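PDB 4P56: putative extracellular solute-binding protein from Bordetella bronchiseptica, which binds mandelate and is probably the periplasmic solute-capturing component of a TRAP transporter. Local coordinates for residues A[29-34]-A[63-68]; A[97-102]-A[132-137]; A[228-233]-A[298-303]. All blocks are in the same frame, centred on the assembly; numbering follows the deposited sequence.

Contact 1 (A[29-34]-A[63-68]); sequences LTLSSW and LRLLPK
L66 closes the parallel pairing of residues 29-34 with 63-68, and its side chain runs along the neighbouring backbone. Its N-H gives L31 O a nearly straight bond of 2.9 Å (177° at the hydrogen). From there CB and CG both lie 3.5 Å from that same L31 O, CD1 reaches on to T30 CB at 4.1 Å, and CD2 arrives at T30 CG2. With CG anti to its own carbonyl carbon (chi1 -66°), the leucine lies against the L31 carbonyl.

Two further backbone bonds fix the parallel register of L29 with L63, T30 with R64 and L31 with L65: R64 N to L29 O at 2.7 Å and L31 N to R64 O at 2.8 Å. On the face of T30 and R64, the methyl T30 CG2 sits over one face of the guanidinium, 3.6 Å from R64 NH2, while R64 NE is salt-bridged to E28. On the other face L31 CD2 meets L65 CD1 at 3.9 Å. Beyond the strands, one water accepts from S33 N and donates to L66 O, and W34, at the end of 29-34, touches the bound (R)-mandelate.

The two strands belong to a beta-alpha-beta unit whose helix 40-56 packs on the leucine face, M47 against L31, W49 against L63 and V42 against L65. Strand 87-91 follows beside 29-34, touching L31 through V87.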
loop_
_atom_site.group_PDB
_atom_site.type_symbol
_atom_site.label_atom_id
_atom_site.label_comp_id
_atom_site.label_asym_id
_atom_site.label_seq_id
_atom_site.Cartn_x
_atom_site.Cartn_y
_atom_site.Cartn_z
ATOM N N LEU A 29 -21.125 10.347 -5.807
ATOM C CA LEU A 29 -20.314 9.237 -6.218
ATOM C C LEU A 29 -20.345 8.165 -5.143
ATOM O O LEU A 29 -20.003 8.428 -3.978
ATOM C CB LEU A 29 -18.897 9.727 -6.450
ATOM C CG LEU A 29 -18.742 10.740 -7.595
ATOM C CD1 LEU A 29 -17.354 11.407 -7.527
ATOM C CD2 LEU A 29 -18.941 10.068 -8.945
ATOM N N THR A 30 -20.713 6.951 -5.496
ATOM C CA THR A 30 -20.686 5.916 -4.488
ATOM C C THR A 30 -19.244 5.410 -4.330
ATOM O O THR A 30 -18.484 5.333 -5.308
ATOM C CB THR A 30 -21.627 4.749 -4.825
ATOM O OG1 THR A 30 -21.338 4.234 -6.137
ATOM C CG2 THR A 30 -23.084 5.223 -4.779
ATOM N N LEU A 31 -18.902 5.062 -3.093
ATOM C CA LEU A 31 -17.592 4.594 -2.695
ATOM C C LEU A 31 -17.739 3.265 -1.950
ATOM O O LEU A 31 -18.489 3.185 -0.994
ATOM C CB LEU A 31 -16.954 5.638 -1.775
ATOM C CG LEU A 31 -15.735 5.185 -0.995
ATOM C CD1 LEU A 31 -14.550 4.883 -1.916
ATOM C CD2 LEU A 31 -15.383 6.285 0.026
ATOM N N SER A 32 -17.049 2.214 -2.389
ATOM C CA SER A 32 -17.008 0.979 -1.616
ATOM C C SER A 32 -15.642 0.818 -0.970
ATOM O O SER A 32 -14.625 1.059 -1.607
ATOM C CB SER A 32 -17.285 -0.260 -2.481
ATOM O OG SER A 32 -17.362 -1.442 -1.689
ATOM N N SER A 33 -15.635 0.396 0.290
ATOM C CA SER A 33 -14.394 0.099 1.000
ATOM C C SER A 33 -14.337 -1.343 1.509
ATOM O O SER A 33 -15.331 -1.867 2.042
ATOM C CB SER A 33 -14.277 1.023 2.197
ATOM O OG SER A 33 -13.247 0.565 3.037
ATOM N N TRP A 34 -13.183 -1.979 1.351
ATOM C CA TRP A 34 -12.992 -3.340 1.843
ATOM C C TRP A 34 -12.240 -3.315 3.179
ATOM O O TRP A 34 -11.865 -4.355 3.703
ATOM C CB TRP A 34 -12.272 -4.209 0.808
ATOM C CG TRP A 34 -11.092 -3.569 0.086
ATOM C CD1 TRP A 34 -11.145 -2.811 -1.043
ATOM C CD2 TRP A 34 -9.698 -3.629 0.454
ATOM N NE1 TRP A 34 -9.887 -2.409 -1.414
ATOM C CE2 TRP A 34 -8.980 -2.903 -0.510
ATOM C CE3 TRP A 34 -8.998 -4.228 1.505
ATOM C CZ2 TRP A 34 -7.586 -2.743 -0.457
ATOM C CZ3 TRP A 34 -7.616 -4.075 1.557
ATOM C CH2 TRP A 34 -6.929 -3.334 0.592
ATOM N N LEU A 63 -19.052 12.279 -2.159
ATOM C CA LEU A 63 -18.707 10.857 -2.071
ATOM C C LEU A 63 -19.604 10.238 -1.016
ATOM O O LEU A 63 -19.686 10.747 0.107
ATOM C CB LEU A 63 -17.292 10.657 -1.573
ATOM C CG LEU A 63 -16.062 11.029 -2.359
ATOM C CD1 LEU A 63 -14.877 10.529 -1.547
ATOM C CD2 LEU A 63 -16.120 10.411 -3.743
ATOM N N ARG A 64 -20.286 9.151 -1.356
ATOM C CA ARG A 64 -21.131 8.465 -0.374
ATOM C C ARG A 64 -20.508 7.115 -0.097
ATOM O O ARG A 64 -20.395 6.293 -1.008
ATOM C CB ARG A 64 -22.565 8.323 -0.898
ATOM C CG ARG A 64 -23.481 7.371 -0.090
ATOM C CD ARG A 64 -24.971 7.689 -0.269
ATOM N NE ARG A 64 -25.394 7.769 -1.666
ATOM C CZ ARG A 64 -25.737 6.729 -2.426
ATOM N NH1 ARG A 64 -25.736 5.495 -1.929
ATOM N NH2 ARG A 64 -26.116 6.923 -3.691
ATOM N N LEU A 65 -20.073 6.906 1.139
ATOM C CA LEU A 65 -19.540 5.606 1.562
ATOM C C LEU A 65 -20.639 4.576 1.763
ATOM O O LEU A 65 -21.531 4.746 2.594
ATOM C CB LEU A 65 -18.746 5.737 2.854
ATOM C CG LEU A 65 -18.120 4.448 3.412
ATOM C CD1 LEU A 65 -17.135 3.761 2.455
ATOM C CD2 LEU A 65 -17.418 4.731 4.736
ATOM N N LEU A 66 -20.588 3.515 0.975
ATOM C CA LEU A 66 -21.597 2.465 1.063
ATOM C C LEU A 66 -21.381 1.734 2.389
ATOM O O LEU A 66 -20.247 1.579 2.838
ATOM C CB LEU A 66 -21.441 1.501 -0.150
ATOM C CG LEU A 66 -21.753 2.139 -1.508
ATOM C CD1 LEU A 66 -21.340 1.237 -2.691
ATOM C CD2 LEU A 66 -23.253 2.467 -1.616
ATOM N N PRO A 67 -22.464 1.277 3.018
ATOM C CA PRO A 67 -22.382 0.665 4.352
ATOM C C PRO A 67 -21.699 -0.722 4.375
ATOM O O PRO A 67 -21.298 -1.164 5.446
ATOM C CB PRO A 67 -23.839 0.564 4.769
ATOM C CG PRO A 67 -24.578 0.378 3.414
ATOM C CD PRO A 67 -23.831 1.236 2.456
ATOM N N LYS A 68 -21.597 -1.390 3.232
ATOM C CA LYS A 68 -20.923 -2.694 3.143
ATOM C C LYS A 68 -20.005 -2.705 1.946
ATOM O O LYS A 68 -20.230 -1.990 0.955
ATOM C CB LYS A 68 -21.921 -3.851 2.968
ATOM C CG LYS A 68 -22.757 -4.167 4.171
ATOM C CD LYS A 68 -23.830 -5.209 3.832
ATOM C CE LYS A 68 -25.056 -5.043 4.727
ATOM N NZ LYS A 68 -26.069 -6.131 4.556
HETATM O O HOH W 1 -18.322 0.116 1.437
#

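Contact 2 (A[97-102]-A[132-137]); sequences GRFQLT and ADEHKG
The hydrogen bonding of this contact centres on the carboxylate of E134, which reaches across to the backbone of residues 97-102. L101 N donates to E134 OE2 at 2.9 Å, on the syn side and 17° out of the carboxylate plane, with 160° at the hydrogen. A water also donates to E134 OE2 and accepts from Q100 N, so two successive amides are tied to one oxygen, the first through the water and the second directly. The L101 side chain leans on the same group in plain van der Waals contact, its CG 3.2 Å from E134 OE2. The other oxygen, E134 OE1, is hydrogen-bonded to the Y125 hydroxyl. Within the first segment, F99 O accepts from both T102 N and T102 OG1, the hydroxyl lying in the carbonyl plane at 2.8 Å, and Q100 NE2 donates to G97 O.

Aromatic contact comes from F99 and H135. The atom F99 CE1 stands 3.4 Å above the imidazole plane of H135, over its centre, yet the ring planes meet at 46°, an oblique pairing. The imidazole's NE2 is hydrogen-bonded to H92 NE2, and the H92 ring also meets both partners.

Apolar contact is made by L101 CD1, which meets A132 CB at 3.4 Å, tighter than usual for two carbons.

Chemically, the carboxylate acts as an acceptor for the start of the 3-10 segment at 100-102. Its negative charge is probably eased by the N-H groups and Y125, while the L101 side chain shields one flank; the bonds on both oxygens should limit rotation of the group and so hold the two loops together.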
loop_
_atom_site.group_PDB
_atom_site.type_symbol
_atom_site.label_atom_id
_atom_site.label_comp_id
_atom_site.label_asym_id
_atom_site.label_seq_id
_atom_site.Cartn_x
_atom_site.Cartn_y
_atom_site.Cartn_z
ATOM N N GLY A 97 0.684 -10.201 -11.502
ATOM C CA GLY A 97 1.037 -9.920 -12.882
ATOM C C GLY A 97 0.641 -8.571 -13.464
ATOM O O GLY A 97 1.075 -8.279 -14.568
ATOM N N ARG A 98 -0.138 -7.732 -12.762
ATOM C CA ARG A 98 -0.838 -6.639 -13.444
ATOM C C ARG A 98 -0.330 -5.219 -13.215
ATOM O O ARG A 98 -0.628 -4.275 -13.990
ATOM C CB ARG A 98 -2.317 -6.715 -13.068
ATOM C CG ARG A 98 -2.933 -7.957 -13.694
ATOM C CD ARG A 98 -4.413 -7.795 -13.957
ATOM N NE ARG A 98 -5.029 -9.071 -14.323
ATOM C CZ ARG A 98 -5.194 -9.526 -15.567
ATOM N NH1 ARG A 98 -4.780 -8.840 -16.633
ATOM N NH2 ARG A 98 -5.782 -10.692 -15.743
ATOM N N PHE A 99 0.417 -5.089 -12.139
ATOM C CA PHE A 99 0.932 -3.811 -11.664
ATOM C C PHE A 99 2.421 -3.959 -11.376
ATOM O O PHE A 99 2.951 -3.427 -10.391
ATOM C CB PHE A 99 0.166 -3.332 -10.435
ATOM C CG PHE A 99 -1.261 -3.013 -10.734
ATOM C CD1 PHE A 99 -1.597 -1.887 -11.499
ATOM C CD2 PHE A 99 -2.278 -3.850 -10.300
ATOM C CE1 PHE A 99 -2.937 -1.604 -11.818
ATOM C CE2 PHE A 99 -3.624 -3.585 -10.645
ATOM C CZ PHE A 99 -3.948 -2.454 -11.397
ATOM N N GLN A 100 3.106 -4.649 -12.275
ATOM C CA GLN A 100 4.537 -4.861 -12.123
ATOM C C GLN A 100 5.303 -3.556 -12.068
ATOM O O GLN A 100 6.343 -3.476 -11.394
ATOM C CB GLN A 100 5.112 -5.687 -13.280
ATOM C CG GLN A 100 4.407 -6.985 -13.546
ATOM C CD GLN A 100 4.929 -7.674 -14.817
ATOM O OE1 GLN A 100 6.146 -7.697 -15.080
ATOM N NE2 GLN A 100 4.008 -8.223 -15.615
ATOM N N LEU A 101 4.812 -2.528 -12.762
ATOM C CA LEU A 101 5.527 -1.262 -12.795
ATOM C C LEU A 101 5.504 -0.514 -11.447
ATOM O O LEU A 101 6.282 0.394 -11.263
ATOM C CB LEU A 101 5.000 -0.315 -13.903
ATOM C CG LEU A 101 5.175 -0.839 -15.337
ATOM C CD1 LEU A 101 4.658 0.149 -16.387
ATOM C CD2 LEU A 101 6.640 -1.132 -15.574
ATOM N N THR A 102 4.606 -0.854 -10.536
ATOM C CA THR A 102 4.578 -0.154 -9.243
ATOM C C THR A 102 5.695 -0.579 -8.288
ATOM O O THR A 102 5.910 0.064 -7.270
ATOM C CB THR A 102 3.230 -0.337 -8.516
ATOM O OG1 THR A 102 3.072 -1.712 -8.144
ATOM C CG2 THR A 102 2.082 0.122 -9.406
ATOM N N ALA A 132 1.846 3.258 -19.971
ATOM C CA ALA A 132 1.829 1.795 -20.014
ATOM C C ALA A 132 0.427 1.166 -19.789
ATOM O O ALA A 132 0.232 -0.042 -20.023
ATOM C CB ALA A 132 2.797 1.276 -18.990
ATOM N N ASP A 133 -0.510 1.972 -19.294
ATOM C CA ASP A 133 -1.938 1.616 -19.205
ATOM C C ASP A 133 -2.203 0.446 -18.247
ATOM O O ASP A 133 -3.114 -0.351 -18.476
ATOM C CB ASP A 133 -2.473 1.267 -20.615
ATOM C CG ASP A 133 -3.973 1.398 -20.743
ATOM O OD1 ASP A 133 -4.586 2.152 -19.939
ATOM O OD2 ASP A 133 -4.523 0.760 -21.696
ATOM N N GLU A 134 -1.454 0.356 -17.152
ATOM C CA GLU A 134 -1.708 -0.718 -16.185
ATOM C C GLU A 134 -3.117 -0.657 -15.584
ATOM O O GLU A 134 -3.655 -1.702 -15.207
ATOM C CB GLU A 134 -0.695 -0.682 -15.058
ATOM C CG GLU A 134 0.721 -0.999 -15.472
ATOM C CD GLU A 134 1.624 -1.191 -14.298
ATOM O OE1 GLU A 134 1.548 -0.386 -13.308
ATOM O OE2 GLU A 134 2.404 -2.189 -14.348
ATOM N N HIS A 135 -3.696 0.545 -15.465
ATOM C CA HIS A 135 -5.030 0.724 -14.857
ATOM C C HIS A 135 -6.120 0.798 -15.936
ATOM O O HIS A 135 -7.047 1.599 -15.847
ATOM C CB HIS A 135 -5.058 1.996 -13.975
ATOM C CG HIS A 135 -4.140 1.919 -12.799
ATOM N ND1 HIS A 135 -2.775 2.055 -12.906
ATOM C CD2 HIS A 135 -4.403 1.664 -11.506
ATOM C CE1 HIS A 135 -2.230 1.877 -11.710
ATOM N NE2 HIS A 135 -3.198 1.628 -10.856
ATOM N N LYS A 136 -5.972 -0.018 -16.984
ATOM C CA LYS A 136 -6.864 0.051 -18.133
ATOM C C LYS A 136 -8.315 -0.052 -17.684
ATOM O O LYS A 136 -8.647 -0.901 -16.856
ATOM C CB LYS A 136 -6.564 -1.102 -19.092
ATOM C CG LYS A 136 -7.423 -1.106 -20.340
ATOM C CD LYS A 136 -7.106 -2.308 -21.238
ATOM C CE LYS A 136 -7.752 -2.140 -22.611
ATOM N NZ LYS A 136 -7.499 -3.334 -23.443
ATOM N N GLY A 137 -9.167 0.796 -18.248
ATOM C CA GLY A 137 -10.606 0.645 -18.106
ATOM C C GLY A 137 -11.235 1.471 -16.991
ATOM O O GLY A 137 -12.457 1.523 -16.885
HETATM O O HOH W 2 2.381 -4.712 -15.271
#

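Contact 3 (A[228-233]-A[298-303]); sequences EFPGGL and ALIEAV
F229 and L299 meet at about a right angle, and the phenyl ring carries the centre of the contact, touching L299, I300 and V303. It reaches the helix with its outer atoms: F229 CE2 lies 4.0 Å from L299 CG, and F229 CZ is at the same distance from L299 CD2. The approach is oblique to the ring plane. I300 CG1, 4.3 Å from F229 CD2, lies on the L299 side of that plane; V303 CG2, 4.3 Å from F229 CE2, comes obliquely from the other side, that of L233. A chi1 of -71° swings the ring away from its own C=O and out to the helix.

L233 is turned differently. Its CD1 lies 3.9 Å above the plane of the F229 ring, over the centre, so the leucine backs one face of the phenyl while also touching the helix: L233 CD1 meets V303 CG1 at 4.0 Å, the two side chains again crossing at about a right angle. At the other end P230 and I300 cross obliquely, P230 CD lying 3.7 Å from I300 CD1.

No hydrogen bond links the two segments; the grip is wholly apolar. Backbone hydrogen bonds form within each segment or to residues outside: G232 N bonds to F229 O within a type II turn from F229 to G232, G231 taking the positive-phi third position, and L299 N is hydrogen-bonded to D296 OD1 just before the helix.

A type II turn thus packs against helix 297-307 at one edge of the six-stranded mixed sheet. Strand 225-228 leads into the turn and its parallel neighbour 291-294, an outermost strand, leads into the helix, so the C-terminal exits of two neighbouring parallel strands are joined by a hydrophobic cluster within the family 7 solute-binding fold.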
loop_
_atom_site.group_PDB
_atom_site.type_symbol
_atom_site.label_atom_id
_atom_site.label_comp_id
_atom_site.label_asym_id
_atom_site.label_seq_id
_atom_site.Cartn_x
_atom_site.Cartn_y
_atom_site.Cartn_z
ATOM N N GLU A 228 11.844 -4.802 12.869
ATOM C CA GLU A 228 11.761 -3.629 12.026
ATOM C C GLU A 228 13.055 -3.497 11.265
ATOM O O GLU A 228 14.101 -3.944 11.720
ATOM C CB GLU A 228 11.548 -2.379 12.864
ATOM C CG GLU A 228 10.248 -2.355 13.639
ATOM C CD GLU A 228 10.094 -1.043 14.348
ATOM O OE1 GLU A 228 10.531 -0.954 15.506
ATOM O OE2 GLU A 228 9.598 -0.071 13.724
ATOM N N PHE A 229 12.964 -2.856 10.105
ATOM C CA PHE A 229 14.084 -2.706 9.199
ATOM C C PHE A 229 14.154 -1.246 8.770
ATOM O O PHE A 229 13.125 -0.641 8.471
ATOM C CB PHE A 229 13.818 -3.539 7.950
ATOM C CG PHE A 229 13.906 -5.024 8.165
ATOM C CD1 PHE A 229 12.830 -5.730 8.671
ATOM C CD2 PHE A 229 15.063 -5.710 7.840
ATOM C CE1 PHE A 229 12.908 -7.082 8.856
ATOM C CE2 PHE A 229 15.145 -7.057 8.031
ATOM C CZ PHE A 229 14.053 -7.749 8.530
ATOM N N PRO A 230 15.362 -0.689 8.693
ATOM C CA PRO A 230 15.490 0.688 8.235
ATOM C C PRO A 230 14.950 0.861 6.831
ATOM O O PRO A 230 15.346 0.146 5.910
ATOM C CB PRO A 230 17.001 0.937 8.282
ATOM C CG PRO A 230 17.484 0.018 9.368
ATOM C CD PRO A 230 16.643 -1.227 9.183
ATOM N N GLY A 231 14.040 1.821 6.687
ATOM C CA GLY A 231 13.417 2.111 5.411
ATOM C C GLY A 231 12.402 1.066 5.009
ATOM O O GLY A 231 11.907 1.080 3.872
ATOM N N GLY A 232 12.103 0.144 5.927
ATOM C CA GLY A 232 11.087 -0.859 5.686
ATOM C C GLY A 232 11.595 -2.140 5.043
ATOM O O GLY A 232 12.503 -2.139 4.223
ATOM N N LEU A 233 10.971 -3.250 5.405
ATOM C CA LEU A 233 11.282 -4.518 4.781
ATOM C C LEU A 233 10.722 -4.563 3.371
ATOM O O LEU A 233 11.273 -5.240 2.487
ATOM C CB LEU A 233 10.721 -5.667 5.616
ATOM C CG LEU A 233 10.939 -7.082 5.071
ATOM C CD1 LEU A 233 12.433 -7.385 4.895
ATOM C CD2 LEU A 233 10.294 -8.125 5.950
ATOM N N ALA A 298 23.804 -7.578 9.893
ATOM C CA ALA A 298 23.961 -8.861 9.195
ATOM C C ALA A 298 22.631 -9.297 8.572
ATOM O O ALA A 298 22.579 -9.750 7.426
ATOM C CB ALA A 298 24.493 -9.939 10.147
ATOM N N LEU A 299 21.549 -9.141 9.320
ATOM C CA LEU A 299 20.240 -9.536 8.802
ATOM C C LEU A 299 19.820 -8.692 7.608
ATOM O O LEU A 299 19.327 -9.218 6.618
ATOM C CB LEU A 299 19.203 -9.444 9.905
ATOM C CG LEU A 299 17.758 -9.668 9.496
ATOM C CD1 LEU A 299 17.572 -11.023 8.844
ATOM C CD2 LEU A 299 16.897 -9.537 10.757
ATOM N N ILE A 300 20.009 -7.383 7.717
ATOM C CA ILE A 300 19.749 -6.466 6.626
ATOM C C ILE A 300 20.543 -6.893 5.389
ATOM O O ILE A 300 19.985 -7.025 4.302
ATOM C CB ILE A 300 20.136 -5.019 7.032
ATOM C CG1 ILE A 300 19.151 -4.465 8.086
ATOM C CG2 ILE A 300 20.181 -4.087 5.815
ATOM C CD1 ILE A 300 19.684 -3.223 8.812
ATOM N N GLU A 301 21.837 -7.158 5.552
ATOM C CA GLU A 301 22.654 -7.506 4.392
ATOM C C GLU A 301 22.228 -8.828 3.769
ATOM O O GLU A 301 22.223 -8.969 2.540
ATOM C CB GLU A 301 24.145 -7.513 4.753
ATOM C CG GLU A 301 24.714 -6.107 4.832
ATOM C CD GLU A 301 24.427 -5.315 3.555
ATOM O OE1 GLU A 301 24.765 -5.825 2.456
ATOM O OE2 GLU A 301 23.844 -4.205 3.654
ATOM N N ALA A 302 21.836 -9.785 4.608
ATOM C CA ALA A 302 21.345 -11.059 4.110
ATOM C C ALA A 302 20.061 -10.858 3.313
ATOM O O ALA A 302 19.868 -11.491 2.270
ATOM C CB ALA A 302 21.118 -12.023 5.253
ATOM N N VAL A 303 19.195 -9.962 3.772
ATOM C CA VAL A 303 17.976 -9.657 3.004
ATOM C C VAL A 303 18.286 -8.908 1.705
ATOM O O VAL A 303 17.687 -9.177 0.662
ATOM C CB VAL A 303 16.929 -8.901 3.841
ATOM C CG1 VAL A 303 15.717 -8.543 2.971
ATOM C CG2 VAL A 303 16.481 -9.761 5.026
#

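In the fold
From the N terminus, contact 1 comes first, closing the helix-containing loop of a beta-alpha-beta unit by pairing strand 28-31 with strand 62-65. The chain then passes through strand 87-91, and contact 2 closes the excursion around helix 114-129, joining the loop before it to the loop leading into strand 139-145. Contact 3 spans much further, from the turn after strand 225-228 to helix 297-307. The three closures follow in series, neither nested nor crossed. Contacts 1 and 3 lie on opposite sides of the chain's centre, their centres about 38 Å apart; contact 2 has its centre about 24 Å from that of contact 1 and about 28 Å from that of contact 3.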